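Long-range contacts in cobalamin biosynthesis precorrin-6Y methylase (CbiE) (Archaeoglobus fulgidus, PDB 2BB3), which probably transfers a methyl group from S-adenosyl-L-methionine to a precorrin intermediate on the pathway to adenosylcobalamin, and is seen here with S-adenosyl-L-homocysteine bound: residues Y160-I165 with F212-V217; R180-E185 with I194-A199. One frame throughout, in Å; residues are numbered along the deposited sequence. Where two conformers were deposited one is given.

In the fold
From the N terminus the chain first builds a parallel sheet of five strands and then a second, mixed sheet, to which both contacts belong. Strand 162-167 enters this second sheet beside 140-144. The chain goes on into 180-185, turns, and returns as 193-198, so that contact 2 closes a short hairpin loop at the sheet's edge. Only then does strand 209-213 slot in between 162-167 and 180-185, and contact 1 closes a longer loop that contains the whole hairpin. Phe212 and Val213 of contact 1 lie against Val181 and Val182 of contact 2, with a probable backbone hydrogen bond from Phe212 N to Val182 O, which joins the two contacts through neighbouring strands.

Contact 1. Residues Y160-I165 with F212-V217; sequences YRHLLI and FVEREV
With CG anti to its carbonyl carbon (chi1 -56°), His162 carries its ring across to the 212-217 chain, while Phe212, its CG anti to the backbone N (chi1 179°), sends its ring back to meet it. Both sit where antiparallel strands 162-167 and 209-213 pair in the mixed sheet of this tetrapyrrole methylase fold. The rings form a T-shaped pair, the edge of Phe212 toward a face of His162, with centroids 5.2 Å apart. In the plane of the imidazole, ND1 accepts a hydrogen bond from Arg215 N at 2.7 Å, prolonging the cross-strand bonding past the last bridge. An alanine here is likely to leave Arg215 N without this acceptor and the Phe212 edge without its aromatic partner. Leu163 and Val213 form the hydrogen-bonded pair, with Leu163 N to Val213 O at 2.7 Å and Val213 N to Leu163 O at 2.9 Å. On the sheet face shared with Phe212, Leu164 sets CD1 at the edge of the phenyl ring, and helix 125-133 covers this side. Farther out the guanidinium of Arg215 lies flat over the Tyr160 backbone, its NH1 3.5 Å from Tyr160 CA.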
ATOM      1  N   TYR A 160     -16.495 -12.394  -0.522  1.00 57.86           N
ATOM      2  CA  TYR A 160     -16.619 -10.962  -0.260  1.00 56.05           C
ATOM      3  C   TYR A 160     -15.523 -10.078  -0.849  1.00 51.98           C
ATOM      4  O   TYR A 160     -15.588  -8.856  -0.722  1.00 50.56           O
ATOM      5  CB  TYR A 160     -16.682 -10.718   1.253  1.00 58.09           C
ATOM      6  CG  TYR A 160     -17.194 -11.900   2.036  1.00 61.64           C
ATOM      7  CD1 TYR A 160     -16.333 -12.929   2.421  1.00 62.01           C
ATOM      8  CD2 TYR A 160     -18.544 -12.005   2.377  1.00 61.47           C
ATOM      9  CE1 TYR A 160     -16.805 -14.035   3.125  1.00 64.11           C
ATOM     10  CE2 TYR A 160     -19.027 -13.102   3.083  1.00 62.09           C
ATOM     11  CZ  TYR A 160     -18.156 -14.111   3.451  1.00 63.69           C
ATOM     12  OH  TYR A 160     -18.632 -15.208   4.133  1.00 66.44           O
ATOM     13  N   ARG A 161     -14.538 -10.681  -1.508  1.00 47.44           N
ATOM     14  CA  ARG A 161     -13.425  -9.911  -2.046  1.00 42.02           C
ATOM     15  C   ARG A 161     -12.777 -10.536  -3.254  1.00 40.34           C
ATOM     16  O   ARG A 161     -12.835 -11.751  -3.446  1.00 37.21           O
ATOM     17  CB  ARG A 161     -12.307  -9.787  -0.988  1.00 41.59           C
ATOM     18  CG  ARG A 161     -12.662  -9.016   0.256  1.00 38.60           C
ATOM     19  CD  ARG A 161     -12.855  -7.584  -0.113  1.00 40.16           C
ATOM     20  NE  ARG A 161     -13.332  -6.778   1.000  1.00 37.74           N
ATOM     21  CZ  ARG A 161     -12.554  -6.021   1.755  1.00 39.61           C
ATOM     22  NH1 ARG A 161     -11.241  -5.970   1.519  1.00 34.89           N
ATOM     23  NH2 ARG A 161     -13.105  -5.292   2.718  1.00 36.22           N
ATOM     24  N   HIS A 162     -12.154  -9.699  -4.070  1.00 36.75           N
ATOM     25  CA  HIS A 162     -11.378 -10.212  -5.181  1.00 36.47           C
ATOM     26  C   HIS A 162     -10.126 -10.667  -4.440  1.00 35.02           C
ATOM     27  O   HIS A 162      -9.879 -10.235  -3.320  1.00 32.63           O
ATOM     28  CB  HIS A 162     -10.911  -9.100  -6.132  1.00 36.98           C
ATOM     29  CG  HIS A 162     -12.009  -8.255  -6.680  1.00 39.66           C
ATOM     30  ND1 HIS A 162     -13.090  -8.778  -7.346  1.00 37.70           N
ATOM     31  CD2 HIS A 162     -12.141  -6.901  -6.748  1.00 37.82           C
ATOM     32  CE1 HIS A 162     -13.842  -7.793  -7.811  1.00 39.61           C
ATOM     33  NE2 HIS A 162     -13.279  -6.647  -7.459  1.00 40.49           N
ATOM     34  N   LEU A 163      -9.335 -11.524  -5.057  1.00 36.20           N
ATOM     35  CA  LEU A 163      -8.091 -11.934  -4.438  1.00 35.21           C
ATOM     36  C   LEU A 163      -6.949 -11.327  -5.239  1.00 35.52           C
ATOM     37  O   LEU A 163      -7.006 -11.245  -6.464  1.00 32.75           O
ATOM     38  CB  LEU A 163      -7.944 -13.460  -4.431  1.00 35.58           C
ATOM     39  CG  LEU A 163      -8.872 -14.252  -3.504  1.00 37.97           C
ATOM     40  CD1 LEU A 163      -8.454 -15.724  -3.528  1.00 36.15           C
ATOM     41  CD2 LEU A 163      -8.793 -13.707  -2.077  1.00 36.82           C
ATOM     42  N   LEU A 164      -5.928 -10.871  -4.526  1.00 35.62           N
ATOM     43  CA  LEU A 164      -4.729 -10.336  -5.150  1.00 34.05           C
ATOM     44  C   LEU A 164      -3.672 -11.236  -4.500  1.00 32.48           C
ATOM     45  O   LEU A 164      -3.309 -11.055  -3.339  1.00 30.55           O
ATOM     46  CB  LEU A 164      -4.521  -8.863  -4.782  1.00 33.45           C
ATOM     47  CG  LEU A 164      -3.727  -8.074  -5.835  1.00 38.73           C
ATOM     48  CD1 LEU A 164      -4.497  -8.063  -7.150  1.00 36.66           C
ATOM     49  CD2 LEU A 164      -3.476  -6.652  -5.368  1.00 36.32           C
ATOM     50  N   ILE A 165      -3.199 -12.223  -5.251  1.00 33.72           N
ATOM     51  CA  ILE A 165      -2.239 -13.185  -4.729  1.00 33.71           C
ATOM     52  C   ILE A 165      -0.805 -12.880  -5.128  1.00 34.47           C
ATOM     53  O   ILE A 165      -0.511 -12.712  -6.299  1.00 36.04           O
ATOM     54  CB  ILE A 165      -2.583 -14.611  -5.240  1.00 32.20           C
ATOM     55  CG1 ILE A 165      -4.040 -14.945  -4.917  1.00 29.58           C
ATOM     56  CG2 ILE A 165      -1.647 -15.639  -4.615  1.00 28.87           C
ATOM     57  CD1 ILE A 165      -4.582 -16.143  -5.723  1.00 27.04           C
ATOM     58  N   PHE A 212      -4.597 -11.788 -10.070  1.00 34.34           N
ATOM     59  CA  PHE A 212      -5.852 -11.134  -9.720  1.00 36.50           C
ATOM     60  C   PHE A 212      -7.035 -12.054 -10.017  1.00 36.27           C
ATOM     61  O   PHE A 212      -7.210 -12.494 -11.147  1.00 37.83           O
ATOM     62  CB  PHE A 212      -6.020  -9.819 -10.502  1.00 35.47           C
ATOM     63  CG  PHE A 212      -7.306  -9.104 -10.210  1.00 34.35           C
ATOM     64  CD1 PHE A 212      -7.572  -8.622  -8.928  1.00 34.51           C
ATOM     65  CD2 PHE A 212      -8.260  -8.922 -11.209  1.00 32.09           C
ATOM     66  CE1 PHE A 212      -8.769  -7.973  -8.645  1.00 33.45           C
ATOM     67  CE2 PHE A 212      -9.471  -8.268 -10.934  1.00 33.41           C
ATOM     68  CZ  PHE A 212      -9.723  -7.793  -9.652  1.00 34.41           C
ATOM     69  N   VAL A 213      -7.836 -12.344  -8.991  1.00 37.29           N
ATOM     70  CA  VAL A 213      -9.018 -13.196  -9.128  1.00 38.78           C
ATOM     71  C   VAL A 213     -10.256 -12.392  -8.693  1.00 42.84           C
ATOM     72  O   VAL A 213     -10.446 -12.138  -7.496  1.00 41.97           O
ATOM     73  CB  VAL A 213      -8.910 -14.456  -8.227  1.00 37.84           C
ATOM     74  CG1 VAL A 213      -9.945 -15.482  -8.652  1.00 35.94           C
ATOM     75  CG2 VAL A 213      -7.492 -15.043  -8.280  1.00 36.65           C
ATOM     76  N   GLU A 214     -11.097 -11.999  -9.650  1.00 46.48           N
ATOM     77  CA  GLU A 214     -12.309 -11.235  -9.329  1.00 52.22           C
ATOM     78  C   GLU A 214     -13.240 -12.046  -8.456  1.00 52.89           C
ATOM     79  O   GLU A 214     -13.359 -13.256  -8.628  1.00 50.14           O
ATOM     80  CB  GLU A 214     -13.081 -10.806 -10.593  1.00 57.15           C
ATOM     81  CG  GLU A 214     -12.294  -9.976 -11.594  1.00 63.42           C
ATOM     82  CD  GLU A 214     -13.193  -9.087 -12.463  1.00 66.54           C
ATOM     83  OE1 GLU A 214     -12.741  -8.635 -13.546  1.00 66.98           O
ATOM     84  OE2 GLU A 214     -14.351  -8.834 -12.049  1.00 69.05           O
ATOM     85  N   ARG A 215     -13.913 -11.382  -7.528  1.00 57.48           N
ATOM     86  CA  ARG A 215     -14.819 -12.088  -6.642  1.00 63.36           C
ATOM     87  C   ARG A 215     -15.962 -12.722  -7.421  1.00 66.57           C
ATOM     88  O   ARG A 215     -16.502 -12.135  -8.347  1.00 63.01           O
ATOM     89  CB  ARG A 215     -15.367 -11.151  -5.543  1.00 65.44           C
ATOM     90  CG  ARG A 215     -16.134  -9.930  -6.015  1.00 68.62           C
ATOM     91  CD  ARG A 215     -16.789  -9.173  -4.838  1.00 70.37           C
ATOM     92  NE  ARG A 215     -17.738  -9.998  -4.090  1.00 74.58           N
ATOM     93  CZ  ARG A 215     -18.450  -9.585  -3.041  1.00 78.09           C
ATOM     94  NH1 ARG A 215     -19.285 -10.423  -2.435  1.00 79.59           N
ATOM     95  NH2 ARG A 215     -18.334  -8.343  -2.595  1.00 79.27           N
ATOM     96  N   GLU A 216     -16.281 -13.957  -7.058  1.00 73.44           N
ATOM     97  CA  GLU A 216     -17.372 -14.679  -7.693  1.00 80.44           C
ATOM     98  C   GLU A 216     -18.629 -14.096  -7.046  1.00 82.99           C
ATOM     99  O   GLU A 216     -19.087 -14.544  -5.993  1.00 82.12           O
ATOM    100  CB  GLU A 216     -17.190 -16.175  -7.458  1.00 84.17           C
ATOM    101  CG  GLU A 216     -15.861 -16.672  -8.051  1.00 86.09           C
ATOM    102  CD  GLU A 216     -15.694 -18.179  -8.060  1.00 88.11           C
ATOM    103  OE1 GLU A 216     -15.564 -18.779  -6.967  1.00 89.50           O
ATOM    104  OE2 GLU A 216     -15.689 -18.762  -9.171  1.00 89.35           O
ATOM    105  N   VAL A 217     -19.152 -13.064  -7.707  1.00 86.34           N
ATOM    106  CA  VAL A 217     -20.293 -12.276  -7.250  1.00 89.99           C
ATOM    107  C   VAL A 217     -21.666 -12.687  -7.787  1.00 91.60           C
ATOM    108  O   VAL A 217     -22.336 -11.861  -8.454  1.00 91.64           O
ATOM    109  CB  VAL A 217     -20.005 -10.776  -7.572  1.00 91.12           C
ATOM    110  CG1 VAL A 217     -19.892 -10.583  -9.077  1.00 91.00           C
ATOM    111  CG2 VAL A 217     -21.058  -9.877  -6.949  1.00 91.07           C
TER

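Contact 2. Residues R180-E185 with I194-A199; sequences RVVLLE and IREGNA
One face of the Arg195 guanidinium rests on Leu183, whose CD1 lies 3.7 Å above the plane and toward its rim, and at the edge stands the carboxylate of Glu185. The Arg195 chain bends at chi2 and again at chi3 (64°), which brings the guanidinium over Leu183 CD1 and toward Glu185. Arg195 NH1 donates to Glu185 OE2 at 2.8 Å in a salt bridge. The oxygen lies in the guanidinium plane, but the nitrogen reaches it from above the carboxylate plane, and the hydrogen bond is bent, with 139° at the hydrogen. Each group has a further hold: Glu185 OE1 forms a salt bridge with Arg193, and Arg195 NH2 donates to Glu203 O, which would limit how far the guanidinium can turn. In one of two conformers of Glu196, OE1 lies 3.5 Å from Arg180 NH1, well off the guanidinium plane, so at most the charges link them, and the pairing is doubtful.

These residues belong to a beta hairpin, strands 180-185 and 193-198, at the edge of the mixed sheet. Leu183 pairs with Arg195 through two backbone bonds, each 2.9 Å between the N of one and the O of the other. Val181 and Gly197 form the next hydrogen-bonded pair, less evenly: Val181 N to Gly197 O is 2.7 Å, Gly197 N to Val181 O 3.2 Å. Arg195 shares one face with Val181 and Leu183; Arg180, Glu196, Val182, Leu184 and Ile194 point to the other. There Val182 sets CG1 against Ile194 CG2. Leu184 and Ile194 run side by side, pointing the same way, CD2 of the leucine 4.0 Å from CD1 of the isoleucine, and Leu184 also touches the bound S-adenosyl-L-homocysteine.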
ATOM      1  N   ARG A 180     -11.372 -17.238 -14.012  1.00 51.61           N
ATOM      2  CA  ARG A 180     -10.636 -16.309 -14.837  1.00 49.89           C
ATOM      3  C   ARG A 180      -9.607 -15.636 -13.933  1.00 47.48           C
ATOM      4  O   ARG A 180      -9.922 -15.227 -12.824  1.00 45.44           O
ATOM      5  CB  ARG A 180     -11.578 -15.255 -15.431  1.00 55.56           C
ATOM      6  CG  ARG A 180     -10.839 -14.140 -16.173  1.00 61.14           C
ATOM      7  CD  ARG A 180     -11.769 -13.180 -16.913  1.00 65.74           C
ATOM      8  NE  ARG A 180     -12.310 -13.770 -18.140  1.00 71.22           N
ATOM      9  CZ  ARG A 180     -12.988 -13.096 -19.064  1.00 73.59           C
ATOM     10  NH1 ARG A 180     -13.220 -11.796 -18.910  1.00 75.64           N
ATOM     11  NH2 ARG A 180     -13.429 -13.725 -20.147  1.00 74.91           N
ATOM     12  N   VAL A 181      -8.371 -15.547 -14.392  1.00 42.70           N
ATOM     13  CA  VAL A 181      -7.354 -14.895 -13.601  1.00 40.42           C
ATOM     14  C   VAL A 181      -6.597 -13.917 -14.478  1.00 39.78           C
ATOM     15  O   VAL A 181      -6.571 -14.064 -15.702  1.00 36.41           O
ATOM     16  CB  VAL A 181      -6.351 -15.918 -12.983  1.00 40.47           C
ATOM     17  CG1 VAL A 181      -7.095 -16.900 -12.082  1.00 38.69           C
ATOM     18  CG2 VAL A 181      -5.598 -16.657 -14.071  1.00 40.33           C
ATOM     19  N   VAL A 182      -6.031 -12.889 -13.847  1.00 36.71           N
ATOM     20  CA  VAL A 182      -5.230 -11.906 -14.549  1.00 34.55           C
ATOM     21  C   VAL A 182      -3.858 -12.023 -13.882  1.00 36.40           C
ATOM     22  O   VAL A 182      -3.747 -11.966 -12.659  1.00 35.54           O
ATOM     23  CB  VAL A 182      -5.780 -10.462 -14.382  1.00 35.12           C
ATOM     24  CG1 VAL A 182      -4.857  -9.465 -15.067  1.00 34.59           C
ATOM     25  CG2 VAL A 182      -7.185 -10.356 -14.970  1.00 35.11           C
ATOM     26  N   LEU A 183      -2.823 -12.208 -14.699  1.00 37.04           N
ATOM     27  CA  LEU A 183      -1.457 -12.357 -14.225  1.00 33.04           C
ATOM     28  C   LEU A 183      -0.697 -11.069 -14.502  1.00 35.00           C
ATOM     29  O   LEU A 183      -0.597 -10.650 -15.656  1.00 35.57           O
ATOM     30  CB  LEU A 183      -0.762 -13.514 -14.961  1.00 31.30           C
ATOM     31  CG  LEU A 183      -1.433 -14.892 -14.916  1.00 30.82           C
ATOM     32  CD1 LEU A 183      -0.621 -15.938 -15.686  1.00 29.55           C
ATOM     33  CD2 LEU A 183      -1.592 -15.327 -13.486  1.00 28.38           C
ATOM     34  N   LEU A 184      -0.177 -10.436 -13.450  1.00 33.32           N
ATOM     35  CA  LEU A 184       0.614  -9.225 -13.635  1.00 34.02           C
ATOM     36  C   LEU A 184       2.044  -9.652 -13.301  1.00 33.34           C
ATOM     37  O   LEU A 184       2.394  -9.881 -12.152  1.00 33.02           O
ATOM     38  CB  LEU A 184       0.094  -8.080 -12.750  1.00 33.51           C
ATOM     39  CG  LEU A 184      -1.382  -7.807 -13.080  1.00 34.49           C
ATOM     40  CD1 LEU A 184      -2.259  -8.473 -12.033  1.00 35.27           C
ATOM     41  CD2 LEU A 184      -1.674  -6.319 -13.154  1.00 33.74           C
ATOM     42  N   GLU A 185       2.849  -9.791 -14.349  1.00 33.59           N
ATOM     43  CA  GLU A 185       4.215 -10.260 -14.244  1.00 32.61           C
ATOM     44  C   GLU A 185       5.282  -9.207 -14.395  1.00 33.77           C
ATOM     45  O   GLU A 185       5.229  -8.355 -15.295  1.00 33.12           O
ATOM     46  CB  GLU A 185       4.459 -11.338 -15.310  1.00 31.33           C
ATOM     47  CG  GLU A 185       3.441 -12.449 -15.268  1.00 33.80           C
ATOM     48  CD  GLU A 185       3.570 -13.411 -16.435  1.00 37.61           C
ATOM     49  OE1 GLU A 185       3.503 -12.953 -17.600  1.00 41.66           O
ATOM     50  OE2 GLU A 185       3.738 -14.626 -16.190  1.00 36.99           O
ATOM     51  N   ILE A 194       1.168  -8.478 -18.831  1.00 34.61           N
ATOM     52  CA  ILE A 194      -0.119  -8.644 -18.182  1.00 35.86           C
ATOM     53  C   ILE A 194      -0.850  -9.661 -19.061  1.00 37.53           C
ATOM     54  O   ILE A 194      -1.006  -9.447 -20.251  1.00 36.95           O
ATOM     55  CB  ILE A 194      -0.914  -7.312 -18.082  1.00 35.23           C
ATOM     56  CG1 ILE A 194      -0.185  -6.322 -17.159  1.00 34.48           C
ATOM     57  CG2 ILE A 194      -2.313  -7.592 -17.530  1.00 33.44           C
ATOM     58  CD1 ILE A 194      -1.006  -5.047 -16.875  1.00 36.45           C
ATOM     59  N   ARG A 195      -1.266 -10.779 -18.480  1.00 39.28           N
ATOM     60  CA  ARG A 195      -1.936 -11.812 -19.260  1.00 42.18           C
ATOM     61  C   ARG A 195      -3.283 -12.151 -18.656  1.00 42.88           C
ATOM     62  O   ARG A 195      -3.508 -11.928 -17.465  1.00 44.78           O
ATOM     63  CB  ARG A 195      -1.065 -13.077 -19.321  1.00 43.90           C
ATOM     64  CG  ARG A 195       0.359 -12.831 -19.843  1.00 46.13           C
ATOM     65  CD  ARG A 195       1.352 -13.817 -19.198  1.00 44.57           C
ATOM     66  NE  ARG A 195       1.022 -15.171 -19.590  1.00 40.35           N
ATOM     67  CZ  ARG A 195       1.470 -16.269 -19.006  1.00 41.61           C
ATOM     68  NH1 ARG A 195       2.303 -16.220 -17.963  1.00 36.54           N
ATOM     69  NH2 ARG A 195       1.046 -17.430 -19.468  1.00 41.49           N
ATOM     70  N   GLU A 196      -4.201 -12.675 -19.464  0.47 44.49           N
ATOM     71  CA  GLU A 196      -5.516 -13.056 -18.956  0.53 44.87           C
ATOM     72  C   GLU A 196      -5.879 -14.443 -19.475  0.48 45.37           C
ATOM     73  O   GLU A 196      -5.514 -14.821 -20.588  0.60 44.35           O
ATOM     74  CB  GLU A 196      -6.595 -12.039 -19.352  0.47 45.84           C
ATOM     75  CG  GLU A 196      -7.775 -12.045 -18.384  0.58 47.79           C
ATOM     76  CD  GLU A 196      -8.627 -10.791 -18.442  0.67 46.89           C
ATOM     77  OE1 GLU A 196      -9.800 -10.894 -18.850  0.49 47.93           O
ATOM     78  OE2 GLU A 196      -8.128  -9.708 -18.070  0.37 48.39           O
ATOM     79  N   GLY A 197      -6.638 -15.177 -18.672  1.00 45.78           N
ATOM     80  CA  GLY A 197      -6.974 -16.549 -18.993  1.00 47.40           C
ATOM     81  C   GLY A 197      -7.597 -17.282 -17.836  1.00 49.51           C
ATOM     82  O   GLY A 197      -7.946 -16.683 -16.820  1.00 49.24           O
ATOM     83  N   ASN A 198      -7.738 -18.591 -17.996  1.00 52.46           N
ATOM     84  CA  ASN A 198      -8.333 -19.428 -16.967  1.00 55.08           C
ATOM     85  C   ASN A 198      -7.271 -20.235 -16.236  1.00 56.00           C
ATOM     86  O   ASN A 198      -6.369 -20.803 -16.850  1.00 57.54           O
ATOM     87  CB  ASN A 198      -9.393 -20.337 -17.595  1.00 57.08           C
ATOM     88  CG  ASN A 198     -10.679 -19.589 -17.914  1.00 58.22           C
ATOM     89  OD1 ASN A 198     -11.773 -20.064 -17.616  1.00 61.75           O
ATOM     90  ND2 ASN A 198     -10.552 -18.418 -18.518  1.00 57.36           N
ATOM     91  N   ALA A 199      -7.378 -20.276 -14.915  1.00 57.39           N
ATOM     92  CA  ALA A 199      -6.401 -20.975 -14.098  1.00 58.44           C
ATOM     93  C   ALA A 199      -6.027 -22.355 -14.630  1.00 59.39           C
ATOM     94  O   ALA A 199      -4.877 -22.781 -14.503  1.00 60.56           O
ATOM     95  CB  ALA A 199      -6.910 -21.086 -12.667  1.00 57.37           C
TER